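Long-range contacts in cortical-lytic enzyme (Bacillus cereus, PDB 4S3J), which hydrolyses partially degraded cortex peptidoglycan as an N-acetylglucosaminidase during spore germination: residues 43-48 with 386-391; 120-125 with 408-413; 295-300 with 321-326; 326-331 with 380-385; 392-397 with 419-424. All coordinates share one frame; numbering follows the deposited sequence.

Contact 1. Residues 43-48 with 386-391; sequences GQALIV and DARSIQ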
# COMPACT_ATOMS: atom_id res chain seq x y z
N GLY A 43 7.30 -15.14 -16.14
CA GLY A 43 6.15 -14.45 -15.59
C GLY A 43 6.48 -13.42 -14.51
O GLY A 43 5.61 -12.66 -14.09
N GLN A 44 7.73 -13.42 -14.05
CA GLN A 44 8.25 -12.42 -13.11
C GLN A 44 8.24 -11.05 -13.78
O GLN A 44 8.53 -10.92 -14.97
CB GLN A 44 9.69 -12.82 -12.68
CG GLN A 44 10.39 -11.94 -11.75
CD GLN A 44 11.77 -12.45 -11.36
OE1 GLN A 44 12.28 -13.49 -11.82
NE2 GLN A 44 12.37 -11.73 -10.46
N ALA A 45 7.87 -10.02 -13.03
CA ALA A 45 7.85 -8.66 -13.55
C ALA A 45 9.07 -7.88 -13.09
O ALA A 45 9.26 -7.70 -11.87
CB ALA A 45 6.59 -7.94 -13.09
N LEU A 46 9.85 -7.39 -14.04
CA LEU A 46 11.06 -6.64 -13.76
C LEU A 46 10.87 -5.21 -14.23
O LEU A 46 10.07 -4.95 -15.16
CB LEU A 46 12.28 -7.23 -14.46
CG LEU A 46 12.63 -8.68 -14.11
CD1 LEU A 46 13.77 -9.15 -15.00
CD2 LEU A 46 12.95 -8.85 -12.64
N ILE A 47 11.62 -4.29 -13.63
CA ILE A 47 11.75 -2.98 -14.23
C ILE A 47 13.12 -2.93 -14.95
O ILE A 47 14.16 -3.43 -14.44
CB ILE A 47 11.55 -1.85 -13.18
CG1 ILE A 47 12.47 -2.01 -11.97
CG2 ILE A 47 10.10 -1.86 -12.73
CD1 ILE A 47 12.38 -0.80 -11.02
N VAL A 48 13.09 -2.39 -16.17
CA VAL A 48 14.25 -2.34 -17.08
C VAL A 48 14.34 -0.98 -17.78
O VAL A 48 13.32 -0.41 -18.15
CB VAL A 48 14.17 -3.44 -18.16
CG1 VAL A 48 15.33 -3.34 -19.17
CG2 VAL A 48 14.14 -4.82 -17.52
N ASP A 386 3.06 -7.47 -7.51
CA ASP A 386 4.28 -7.21 -8.27
C ASP A 386 4.17 -5.90 -9.05
O ASP A 386 3.19 -5.16 -8.90
CB ASP A 386 4.65 -8.38 -9.22
CG ASP A 386 3.73 -8.54 -10.43
OD1 ASP A 386 2.88 -7.67 -10.72
OD2 ASP A 386 3.90 -9.56 -11.15
N ALA A 387 5.17 -5.61 -9.88
CA ALA A 387 5.23 -4.32 -10.55
C ALA A 387 4.01 -4.04 -11.43
O ALA A 387 3.56 -2.88 -11.55
CB ALA A 387 6.52 -4.20 -11.36
N ARG A 388 3.48 -5.09 -12.06
CA ARG A 388 2.33 -4.93 -12.94
C ARG A 388 1.10 -4.44 -12.17
O ARG A 388 0.43 -3.49 -12.60
CB ARG A 388 2.00 -6.24 -13.66
CG ARG A 388 3.09 -6.67 -14.65
CD ARG A 388 2.89 -8.08 -15.16
NE ARG A 388 3.06 -9.09 -14.11
CZ ARG A 388 3.12 -10.40 -14.33
NH1 ARG A 388 3.02 -10.87 -15.57
NH2 ARG A 388 3.27 -11.24 -13.32
N SER A 389 0.79 -5.12 -11.06
CA SER A 389 -0.45 -4.80 -10.35
C SER A 389 -0.30 -3.48 -9.60
O SER A 389 -1.24 -2.70 -9.54
CB SER A 389 -0.94 -5.98 -9.42
OG SER A 389 -0.10 -6.51 -8.35
N ILE A 390 0.89 -3.17 -9.10
CA ILE A 390 1.08 -1.86 -8.46
C ILE A 390 0.95 -0.73 -9.50
O ILE A 390 0.34 0.31 -9.23
CB ILE A 390 2.45 -1.76 -7.74
CG1 ILE A 390 2.43 -2.65 -6.49
CG2 ILE A 390 2.77 -0.34 -7.33
CD1 ILE A 390 1.48 -2.14 -5.37
N GLN A 391 1.46 -0.93 -10.72
CA GLN A 391 1.24 0.07 -11.76
C GLN A 391 -0.26 0.25 -12.06
O GLN A 391 -0.72 1.38 -12.24
CB GLN A 391 2.02 -0.28 -13.03
CG GLN A 391 1.97 0.79 -14.12
CD GLN A 391 2.56 2.11 -13.68
OE1 GLN A 391 3.76 2.22 -13.42
NE2 GLN A 391 1.71 3.14 -13.56
O HOH W 1 7.70 -6.92 -9.66
O HOH W 2 6.14 -11.08 -10.74
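A45 is the centre of the contact between the first LysM domain and the start of helix 387-400. Its CB points into the helix start and lies 4.1 Å from A387 CB and 3.7 Å from D386 OD2. R388 runs alongside the same methyl with CG and NE, so three consecutive residues pack round it. D386 is the N-cap. Its CG takes the crowded position between backbone N and carbonyl carbon (chi1 71°), and OD1 accepts weak bonds from the amides of R388 and S389. A weak bond from D386 N to S389 OG completes a capping box. OD2 of D386 uses its syn lone pair and is gripped side-on by NE and NH2 of R388, in the guanidinium plane. R388 NH2 lies 2.8 Å from D386 OD2 in this salt bridge. The bridge holds the guanidinium beside G43, whose O is 2.8 Å from R388 NH2 but too badly angled for a hydrogen bond. Two waters tie the A45 backbone to the helix start, one from A45 O to A387 N, the other from A45 N to D386 OD2. The looser side is the partly exposed R388 and I47, whose CG2 only grazes A387 CB at 4.5 Å. Strand 45-49 pairs with strand 3-7, whose I5 and T7 touch the helix. Y361 lies against D386 and R388, and helix 415-424 packs on I47 and A387.

Contact 2. Residues 120-125 with 408-413; sequences ESLVNA and WKIGLP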
# COMPACT_ATOMS: atom_id res chain seq x y z
N GLU A 120 16.94 -5.41 13.75
CA GLU A 120 17.82 -4.58 12.95
C GLU A 120 17.38 -4.53 11.48
O GLU A 120 17.38 -3.48 10.86
CB GLU A 120 19.25 -5.12 13.05
CG GLU A 120 20.32 -4.31 12.35
CD GLU A 120 21.68 -5.00 12.38
OE1 GLU A 120 21.79 -6.08 12.99
OE2 GLU A 120 22.65 -4.48 11.79
N SER A 121 16.93 -5.67 10.95
CA SER A 121 16.52 -5.74 9.55
C SER A 121 15.32 -4.82 9.30
O SER A 121 15.19 -4.21 8.24
CB SER A 121 16.19 -7.20 9.17
OG SER A 121 15.21 -7.72 10.05
N LEU A 122 14.46 -4.69 10.30
CA LEU A 122 13.27 -3.87 10.19
C LEU A 122 13.60 -2.37 10.29
O LEU A 122 13.03 -1.53 9.56
CB LEU A 122 12.30 -4.29 11.27
CG LEU A 122 10.82 -4.00 11.07
CD1 LEU A 122 10.31 -4.49 9.71
CD2 LEU A 122 10.02 -4.65 12.20
N VAL A 123 14.53 -2.03 11.17
CA VAL A 123 15.00 -0.65 11.23
C VAL A 123 15.70 -0.28 9.91
O VAL A 123 15.52 0.81 9.37
CB VAL A 123 15.93 -0.43 12.43
CG1 VAL A 123 16.44 1.00 12.45
CG2 VAL A 123 15.19 -0.73 13.72
N ASN A 124 16.47 -1.21 9.34
CA ASN A 124 17.11 -0.92 8.06
C ASN A 124 16.10 -0.73 6.92
O ASN A 124 16.26 0.14 6.08
CB ASN A 124 18.09 -2.04 7.68
CG ASN A 124 19.39 -1.96 8.45
OD1 ASN A 124 19.77 -0.90 8.96
ND2 ASN A 124 20.11 -3.07 8.51
N ALA A 125 15.05 -1.55 6.91
CA ALA A 125 14.01 -1.40 5.90
C ALA A 125 13.33 -0.04 6.05
O ALA A 125 13.03 0.61 5.06
CB ALA A 125 13.00 -2.51 6.01
N TRP A 408 0.78 -1.17 3.86
CA TRP A 408 0.93 -2.13 4.96
C TRP A 408 1.75 -3.31 4.43
O TRP A 408 1.23 -4.09 3.61
CB TRP A 408 -0.42 -2.63 5.47
CG TRP A 408 -0.26 -3.45 6.73
CD1 TRP A 408 0.05 -4.77 6.82
CD2 TRP A 408 -0.37 -2.98 8.07
NE1 TRP A 408 0.13 -5.16 8.14
CE2 TRP A 408 -0.12 -4.07 8.92
CE3 TRP A 408 -0.65 -1.74 8.64
CZ2 TRP A 408 -0.15 -3.97 10.31
CZ3 TRP A 408 -0.68 -1.63 10.02
CH2 TRP A 408 -0.42 -2.74 10.84
N LYS A 409 3.00 -3.50 4.84
CA LYS A 409 3.73 -2.73 5.85
C LYS A 409 5.22 -2.86 5.53
O LYS A 409 5.62 -3.69 4.72
CB LYS A 409 3.45 -3.24 7.28
CG LYS A 409 3.80 -4.72 7.48
CD LYS A 409 3.69 -5.13 8.96
CE LYS A 409 3.89 -6.63 9.14
NZ LYS A 409 3.94 -7.04 10.58
N ILE A 410 6.03 -2.05 6.20
CA ILE A 410 7.49 -2.11 6.08
C ILE A 410 7.97 -3.48 6.54
O ILE A 410 7.46 -4.05 7.49
CB ILE A 410 8.12 -0.96 6.92
CG1 ILE A 410 7.77 0.39 6.29
CG2 ILE A 410 9.66 -1.13 7.03
CD1 ILE A 410 8.07 1.58 7.18
N GLY A 411 8.95 -4.04 5.82
CA GLY A 411 9.54 -5.32 6.17
C GLY A 411 9.21 -6.44 5.21
O GLY A 411 9.43 -7.62 5.52
N LEU A 412 8.66 -6.05 4.06
CA LEU A 412 8.25 -6.97 2.99
C LEU A 412 8.88 -6.54 1.67
O LEU A 412 8.29 -5.73 0.93
CB LEU A 412 6.72 -6.97 2.89
CG LEU A 412 5.99 -7.58 4.09
CD1 LEU A 412 4.59 -7.01 4.22
CD2 LEU A 412 5.92 -9.10 3.91
N PRO A 413 10.11 -7.00 1.39
CA PRO A 413 10.88 -6.53 0.24
C PRO A 413 10.10 -6.57 -1.07
O PRO A 413 9.46 -7.58 -1.42
CB PRO A 413 12.06 -7.50 0.19
CG PRO A 413 12.25 -7.94 1.61
CD PRO A 413 10.88 -7.93 2.24
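L122 joins helix 120-129 to the loop after strand 404-408. Its CB leaves the helix obliquely, and CG stands anti to the backbone N (chi1 -156°). CB and CG both stay beyond contact distance of the loop. The second torsion (chi2 51°) sends CD1 down onto it, while CD2 turns from it. CD1 sits 3.6 Å from I410 O and 3.7 Å from G411 CA, so the methyl rests on backbone. It also comes within 4.3 Å of I410 CG2. One turn on, A125 CB meets I410 CG2 at 3.8 Å. The contact is van der Waals packing, partly against backbone. G411, without a side chain, lets L122 CD1 lie directly on its CA. I410 reaches further along the helix to T126 and I129. The helix is the first outer helix of the TIM barrel, and the loop follows the eighth strand. The cis peptide between W408 and K409 is the feature known from family 18 glycoside hydrolases, where this tryptophan lines the sugar pocket; W408 probably does so here.

Contact 3. Residues 295-300 with 321-326; sequences AISPIG and GQNLYG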
# COMPACT_ATOMS: atom_id res chain seq x y z
N ALA A 295 -6.99 -13.16 -4.92
CA ALA A 295 -6.27 -11.89 -4.88
C ALA A 295 -6.56 -11.13 -3.57
O ALA A 295 -7.71 -11.05 -3.15
CB ALA A 295 -6.62 -11.04 -6.05
N ILE A 296 -5.53 -10.53 -2.99
CA ILE A 296 -5.66 -9.82 -1.72
C ILE A 296 -6.43 -8.49 -1.91
O ILE A 296 -7.25 -8.12 -1.07
CB ILE A 296 -4.27 -9.55 -1.06
CG1 ILE A 296 -3.66 -10.83 -0.46
CG2 ILE A 296 -4.38 -8.57 0.11
CD1 ILE A 296 -3.25 -11.83 -1.42
N SER A 297 -6.15 -7.78 -2.99
CA SER A 297 -6.79 -6.48 -3.25
C SER A 297 -7.19 -6.33 -4.72
O SER A 297 -6.62 -5.52 -5.47
CB SER A 297 -5.85 -5.36 -2.80
OG SER A 297 -4.58 -5.45 -3.43
N PRO A 298 -8.17 -7.14 -5.17
CA PRO A 298 -8.60 -7.13 -6.58
C PRO A 298 -9.05 -5.73 -7.00
O PRO A 298 -9.72 -5.07 -6.21
CB PRO A 298 -9.76 -8.13 -6.59
CG PRO A 298 -10.25 -8.14 -5.18
CD PRO A 298 -9.02 -8.00 -4.34
N ILE A 299 -8.66 -5.28 -8.19
CA ILE A 299 -8.77 -3.87 -8.52
C ILE A 299 -10.22 -3.42 -8.75
O ILE A 299 -10.54 -2.27 -8.50
CB ILE A 299 -7.89 -3.56 -9.75
CG1 ILE A 299 -7.63 -2.06 -9.84
CG2 ILE A 299 -8.51 -4.13 -11.00
CD1 ILE A 299 -6.47 -1.70 -10.75
N GLY A 300 -11.09 -4.31 -9.20
CA GLY A 300 -12.50 -3.96 -9.37
C GLY A 300 -13.15 -3.54 -8.07
O GLY A 300 -13.69 -2.43 -7.95
N GLY A 321 -5.51 2.28 0.84
CA GLY A 321 -4.71 1.25 1.48
C GLY A 321 -4.18 0.26 0.46
O GLY A 321 -4.89 -0.13 -0.47
N GLN A 322 -2.90 -0.10 0.60
CA GLN A 322 -2.27 -1.06 -0.30
C GLN A 322 -1.41 -2.05 0.47
O GLN A 322 -0.47 -1.66 1.14
CB GLN A 322 -1.42 -0.33 -1.33
CG GLN A 322 -0.73 -1.26 -2.32
CD GLN A 322 -1.72 -2.04 -3.18
OE1 GLN A 322 -2.66 -1.47 -3.75
NE2 GLN A 322 -1.53 -3.36 -3.26
N ASN A 323 -1.71 -3.33 0.31
CA ASN A 323 -0.90 -4.40 0.87
C ASN A 323 0.40 -4.55 0.10
O ASN A 323 0.41 -4.44 -1.14
CB ASN A 323 -1.67 -5.73 0.84
CG ASN A 323 -2.15 -6.07 -0.56
OD1 ASN A 323 -3.01 -5.36 -1.12
ND2 ASN A 323 -1.56 -7.10 -1.16
N LEU A 324 1.48 -4.82 0.82
CA LEU A 324 2.73 -5.22 0.16
C LEU A 324 2.91 -6.75 0.23
O LEU A 324 3.76 -7.31 -0.49
CB LEU A 324 3.92 -4.49 0.80
CG LEU A 324 3.98 -2.98 0.52
CD1 LEU A 324 5.10 -2.35 1.35
CD2 LEU A 324 4.21 -2.74 -0.94
N TYR A 325 2.11 -7.41 1.06
CA TYR A 325 2.19 -8.85 1.24
C TYR A 325 1.28 -9.62 0.29
O TYR A 325 0.27 -9.10 -0.18
CB TYR A 325 1.81 -9.22 2.69
CG TYR A 325 0.45 -8.68 3.08
CD1 TYR A 325 0.30 -7.39 3.60
CD2 TYR A 325 -0.71 -9.44 2.91
CE1 TYR A 325 -0.95 -6.88 3.92
CE2 TYR A 325 -1.97 -8.94 3.24
CZ TYR A 325 -2.07 -7.66 3.75
OH TYR A 325 -3.30 -7.16 4.05
N GLY A 326 1.65 -10.87 0.04
CA GLY A 326 0.76 -11.86 -0.54
C GLY A 326 0.59 -12.97 0.48
O GLY A 326 1.09 -12.87 1.61
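The amide of N323 is met by two neighbouring residues. S297 OG donates to N323 OD1 at 2.8 Å, in the carbonyl plane, on a lone pair. I296 crosses the same amide obliquely, with its CG2 methyl 3.4 Å from N323 CG. The other branch of I296 ends at CD1, 4.1 Å from G326 CA. I296 CG2 touches Y325 CE2 at 4.0 Å. The next shell fixes the amide. N323 CG occupies the crowded position (chi1 55°), and ND2 donates to Y325 O at 2.9 Å, nearly along the C=O axis. E385 OE2 is a second acceptor for ND2, so both ends of this buried amide are satisfied. N323 CB sits over one face of the Y325 ring, near its rim. Y325 OH bonds to D285, and the Y325 side chain is about 11 Å from that of E220, probably the proton donor. Q322, bent at chi2 (63°), turns NE2 back to N323 O at 3.1 Å. K393 NZ hydrogen-bonds to both S297 O and Q322 OE1. Segment 295-300 leads into helix 299-312 and leans on strand 318-330, within a beta-alpha-beta unit of the TIM barrel. Strands 278-281 and 404-408 flank that strand, and helix 387-400 lies against I299.

Contact 4. Residues 326-331 with 380-385; sequences GFDWKL and HEVWFE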
# COMPACT_ATOMS: atom_id res chain seq x y z
N GLY A 326 1.65 -10.87 0.04
CA GLY A 326 0.76 -11.86 -0.54
C GLY A 326 0.59 -12.97 0.48
O GLY A 326 1.09 -12.87 1.61
N PHE A 327 -0.10 -14.05 0.09
CA PHE A 327 -0.24 -15.23 0.95
C PHE A 327 0.03 -16.50 0.16
O PHE A 327 -0.22 -16.57 -1.04
CB PHE A 327 -1.64 -15.33 1.55
CG PHE A 327 -1.94 -14.29 2.60
CD1 PHE A 327 -1.29 -14.32 3.82
CD2 PHE A 327 -2.86 -13.31 2.35
CE1 PHE A 327 -1.56 -13.35 4.80
CE2 PHE A 327 -3.14 -12.34 3.31
CZ PHE A 327 -2.49 -12.36 4.53
N ASP A 328 0.55 -17.49 0.89
CA ASP A 328 0.78 -18.84 0.40
C ASP A 328 -0.21 -19.73 1.16
O ASP A 328 -0.09 -19.86 2.39
CB ASP A 328 2.24 -19.24 0.64
CG ASP A 328 2.55 -20.67 0.19
OD1 ASP A 328 1.64 -21.52 0.17
OD2 ASP A 328 3.73 -20.93 -0.10
N TRP A 329 -1.22 -20.23 0.47
CA TRP A 329 -2.23 -21.13 1.02
C TRP A 329 -1.95 -22.59 0.67
O TRP A 329 -1.66 -22.89 -0.47
CB TRP A 329 -3.61 -20.79 0.46
CG TRP A 329 -4.28 -19.53 0.89
CD1 TRP A 329 -5.15 -19.39 1.93
CD2 TRP A 329 -4.21 -18.24 0.25
NE1 TRP A 329 -5.60 -18.10 2.00
CE2 TRP A 329 -5.05 -17.37 0.98
CE3 TRP A 329 -3.52 -17.73 -0.86
CZ2 TRP A 329 -5.22 -16.03 0.65
CZ3 TRP A 329 -3.69 -16.38 -1.19
CH2 TRP A 329 -4.55 -15.56 -0.45
N LYS A 330 -2.09 -23.49 1.63
CA LYS A 330 -2.10 -24.92 1.34
C LYS A 330 -3.51 -25.34 0.94
O LYS A 330 -4.49 -24.85 1.50
CB LYS A 330 -1.62 -25.73 2.54
CG LYS A 330 -0.14 -25.56 2.82
CD LYS A 330 0.25 -26.33 4.06
CE LYS A 330 1.68 -26.10 4.42
NZ LYS A 330 2.00 -26.81 5.69
N LEU A 331 -3.60 -26.25 -0.03
CA LEU A 331 -4.88 -26.72 -0.58
C LEU A 331 -5.10 -28.18 -0.19
O LEU A 331 -4.14 -28.91 0.03
CB LEU A 331 -4.89 -26.58 -2.12
CG LEU A 331 -4.77 -25.16 -2.68
CD1 LEU A 331 -4.72 -25.17 -4.22
CD2 LEU A 331 -5.90 -24.29 -2.23
N HIS A 380 0.11 -25.92 -3.06
CA HIS A 380 -0.01 -24.55 -2.56
C HIS A 380 -0.53 -23.63 -3.66
O HIS A 380 -0.27 -23.86 -4.86
CB HIS A 380 1.34 -24.01 -2.11
CG HIS A 380 1.96 -24.73 -0.94
ND1 HIS A 380 2.27 -24.09 0.25
CD2 HIS A 380 2.41 -26.00 -0.80
CE1 HIS A 380 2.84 -24.93 1.07
NE2 HIS A 380 2.94 -26.11 0.46
N GLU A 381 -1.22 -22.56 -3.26
CA GLU A 381 -1.61 -21.48 -4.17
C GLU A 381 -1.15 -20.17 -3.57
O GLU A 381 -1.40 -19.90 -2.38
CB GLU A 381 -3.12 -21.47 -4.40
CG GLU A 381 -3.58 -20.48 -5.42
CD GLU A 381 -4.97 -20.75 -5.91
OE1 GLU A 381 -5.30 -21.92 -6.19
OE2 GLU A 381 -5.74 -19.79 -6.01
N VAL A 382 -0.50 -19.35 -4.38
CA VAL A 382 0.04 -18.08 -3.96
C VAL A 382 -0.55 -16.93 -4.75
O VAL A 382 -0.56 -16.98 -5.98
CB VAL A 382 1.57 -18.06 -4.12
CG1 VAL A 382 2.13 -16.73 -3.66
CG2 VAL A 382 2.22 -19.21 -3.37
N TRP A 383 -1.05 -15.91 -4.06
CA TRP A 383 -1.45 -14.63 -4.67
C TRP A 383 -0.58 -13.55 -4.04
O TRP A 383 -0.35 -13.60 -2.84
CB TRP A 383 -2.94 -14.34 -4.45
CG TRP A 383 -3.82 -15.24 -5.25
CD1 TRP A 383 -4.22 -16.50 -4.93
CD2 TRP A 383 -4.38 -14.95 -6.53
NE1 TRP A 383 -5.01 -17.02 -5.93
CE2 TRP A 383 -5.14 -16.09 -6.92
CE3 TRP A 383 -4.33 -13.84 -7.38
CZ2 TRP A 383 -5.80 -16.15 -8.15
CZ3 TRP A 383 -5.02 -13.90 -8.58
CH2 TRP A 383 -5.74 -15.04 -8.95
N PHE A 384 -0.07 -12.61 -4.83
CA PHE A 384 0.85 -11.63 -4.28
C PHE A 384 0.81 -10.32 -5.06
O PHE A 384 -0.16 -10.08 -5.80
CB PHE A 384 2.28 -12.24 -4.16
CG PHE A 384 2.98 -12.50 -5.46
CD1 PHE A 384 2.62 -13.57 -6.28
CD2 PHE A 384 4.06 -11.71 -5.81
CE1 PHE A 384 3.31 -13.79 -7.50
CE2 PHE A 384 4.74 -11.92 -7.03
CZ PHE A 384 4.38 -12.98 -7.84
N GLU A 385 1.79 -9.45 -4.84
CA GLU A 385 1.84 -8.14 -5.50
C GLU A 385 3.12 -8.05 -6.30
O GLU A 385 4.18 -8.47 -5.83
CB GLU A 385 1.80 -7.02 -4.47
CG GLU A 385 0.56 -6.98 -3.57
CD GLU A 385 -0.69 -6.55 -4.33
OE1 GLU A 385 -0.57 -5.76 -5.30
OE2 GLU A 385 -1.78 -7.03 -3.97
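Strands 326-330 and 380-383 run antiparallel, 163° between directions, with F327-W383 and W329-E381 as hydrogen-bonded pairs and D328-V382 and K330-H380 as non-hydrogen-bonded ones. The far end of the seventh barrel strand here pairs into the small alpha+beta insertion that follows it, consistent with the chitinase insertion domain of family 18. D328, K330, H380 and V382 share one face. There H380 ND1 donates to D328 OD1 at 2.6 Å, in the ring plane and on the syn lone pair. The carboxylate and ring planes stand 76° apart. H380 NE2 bonds to D374, so the imidazole lies between two carboxylates, which would tend to stabilise its charged form. K330 CG sits over a ring face of H380, 3.9 Å from the centroid, a CH-pi contact. The other face carries F327, W329, E381 and W383. W383 NE1 donates to E381 OE2 at 2.9 Å, which steadies the indole. W329 approaches it obliquely, and its CZ3 meets W383 CD1 at the ring edge, 3.8 Å away.

Contact 5. Residues 392-397 with 419-424; sequences SKFNLM and RLLVEN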
# COMPACT_ATOMS: atom_id res chain seq x y z
N SER A 392 -1.02 -0.84 -12.09
CA SER A 392 -2.47 -0.73 -12.26
C SER A 392 -3.11 0.08 -11.15
O SER A 392 -4.01 0.87 -11.40
CB SER A 392 -3.11 -2.10 -12.33
OG SER A 392 -2.63 -2.78 -13.49
N LYS A 393 -2.64 -0.12 -9.92
CA LYS A 393 -3.16 0.63 -8.78
C LYS A 393 -2.79 2.11 -8.85
O LYS A 393 -3.64 2.97 -8.57
CB LYS A 393 -2.65 0.02 -7.49
CG LYS A 393 -3.29 -1.33 -7.14
CD LYS A 393 -4.73 -1.14 -6.71
CE LYS A 393 -5.45 -2.46 -6.41
NZ LYS A 393 -4.86 -3.24 -5.29
N PHE A 394 -1.56 2.42 -9.27
CA PHE A 394 -1.16 3.82 -9.46
C PHE A 394 -2.06 4.49 -10.51
O PHE A 394 -2.48 5.64 -10.34
CB PHE A 394 0.31 3.92 -9.89
CG PHE A 394 1.33 3.58 -8.81
CD1 PHE A 394 1.00 3.51 -7.45
CD2 PHE A 394 2.65 3.29 -9.19
CE1 PHE A 394 1.97 3.22 -6.50
CE2 PHE A 394 3.60 2.99 -8.25
CZ PHE A 394 3.26 2.95 -6.89
N ASN A 395 -2.33 3.79 -11.62
CA ASN A 395 -3.19 4.34 -12.68
C ASN A 395 -4.63 4.55 -12.17
O ASN A 395 -5.29 5.53 -12.54
CB ASN A 395 -3.18 3.44 -13.90
CG ASN A 395 -1.84 3.48 -14.63
OD1 ASN A 395 -0.95 4.28 -14.31
ND2 ASN A 395 -1.69 2.60 -15.61
N LEU A 396 -5.10 3.65 -11.31
CA LEU A 396 -6.42 3.83 -10.70
C LEU A 396 -6.46 5.11 -9.85
O LEU A 396 -7.45 5.87 -9.88
CB LEU A 396 -6.77 2.62 -9.85
CG LEU A 396 -8.07 2.69 -9.04
CD1 LEU A 396 -9.28 2.83 -9.98
CD2 LEU A 396 -8.23 1.47 -8.16
N MET A 397 -5.39 5.37 -9.09
CA MET A 397 -5.30 6.57 -8.26
C MET A 397 -5.40 7.80 -9.14
O MET A 397 -6.10 8.76 -8.80
CB MET A 397 -3.99 6.59 -7.48
CG MET A 397 -3.87 5.49 -6.42
SD MET A 397 -2.19 5.38 -5.74
CE MET A 397 -1.96 7.06 -5.14
N ARG A 419 10.56 2.21 -6.48
CA ARG A 419 11.06 2.86 -7.68
C ARG A 419 9.91 3.33 -8.57
O ARG A 419 9.96 4.43 -9.10
CB ARG A 419 11.99 1.93 -8.45
CG ARG A 419 12.47 2.55 -9.77
CD ARG A 419 13.33 3.79 -9.53
NE ARG A 419 13.79 4.40 -10.77
CZ ARG A 419 14.89 4.05 -11.43
NH1 ARG A 419 15.65 3.05 -10.99
NH2 ARG A 419 15.22 4.68 -12.55
N LEU A 420 8.88 2.51 -8.74
CA LEU A 420 7.76 2.91 -9.58
C LEU A 420 6.99 4.07 -8.96
O LEU A 420 6.45 4.91 -9.67
CB LEU A 420 6.84 1.73 -9.85
CG LEU A 420 7.40 0.69 -10.83
CD1 LEU A 420 6.51 -0.53 -10.81
CD2 LEU A 420 7.54 1.26 -12.22
N LEU A 421 6.94 4.14 -7.63
CA LEU A 421 6.26 5.24 -6.97
C LEU A 421 6.88 6.57 -7.40
O LEU A 421 6.14 7.51 -7.75
CB LEU A 421 6.32 5.08 -5.44
CG LEU A 421 5.54 6.12 -4.64
CD1 LEU A 421 4.01 5.96 -4.81
CD2 LEU A 421 5.94 6.04 -3.19
N VAL A 422 8.21 6.66 -7.35
CA VAL A 422 8.90 7.90 -7.72
C VAL A 422 8.93 8.15 -9.23
O VAL A 422 9.04 9.30 -9.67
CB VAL A 422 10.36 7.95 -7.19
CG1 VAL A 422 10.38 7.89 -5.69
CG2 VAL A 422 11.20 6.86 -7.75
N GLU A 423 8.83 7.09 -10.04
CA GLU A 423 8.75 7.27 -11.48
C GLU A 423 7.39 7.85 -11.87
O GLU A 423 7.29 8.68 -12.78
CB GLU A 423 8.95 5.94 -12.21
CG GLU A 423 10.38 5.43 -12.16
CD GLU A 423 11.36 6.29 -12.96
OE1 GLU A 423 11.00 6.77 -14.06
OE2 GLU A 423 12.49 6.48 -12.48
N ASN A 424 6.36 7.46 -11.14
CA ASN A 424 4.99 7.83 -11.49
C ASN A 424 4.53 9.17 -10.99
O ASN A 424 3.70 9.80 -11.62
CB ASN A 424 4.01 6.78 -10.95
CG ASN A 424 3.78 5.65 -11.92
OD1 ASN A 424 2.83 5.67 -12.70
ND2 ASN A 424 4.62 4.62 -11.86
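F394 bridges the wide gap between two helices. The axes of 392-397 and 419-424 approach to 11.2 Å, at 33°. With CG anti to the carbonyl carbon (chi1 -71°), CB points toward helix 415-424 and the ring tip ends against its backbone. F394 CE2 is 3.6 Å from L420 C, and L420 CB lies at the ring edge, in plane, 3.8 Å from F394 CE2. L421 crosses F394 at about a right angle and brings CD1 to 3.7 Å from F394 CZ. Both helices lie on the outside of the TIM barrel, one leading into its eighth strand and the other following it. F394 also packs on I405 and Y407 of that strand, 404-408. N424 approaches the ring from one turn further on, its amide plane tilted 59° to it. Its ND2 sits 3.6 Å from F394 CD2. This amide is held in place from its own helix, since N424 ND2 donates to L420 O at 2.9 Å, from above the carbonyl plane. The backbone N of N424 bonds to the same oxygen. OD1 of N424 accepts from K398 NZ and from Q391 NE2. Q391 NE2 also donates to N395 OD1, which lies 4.3 Å from N424 OD1.

Overall arrangement
From the N terminus, residues 43-48 in the LysM part open contact 1, and helix 120-129 opens contact 2. Contact 3 closes a short loop, 295-300 to 321-326, within the barrel. Contact 4 follows in series, sharing G326 and closing the insertion at 380-385. Both are nested inside the loops of contacts 1 and 2. Contact 1 closes at 386-391, tying the LysM domain to helix 387-400. Contact 5 opens on the same helix. Contact 2 closes next at 408-413, so it crosses contact 1, and contact 5, which closes at 419-424. Contact 2 joins the first outer helix to the loop after the eighth strand; contact 5 packs the helices before and after that strand. E385 and K393 link contact 3 to contacts 4 and 5.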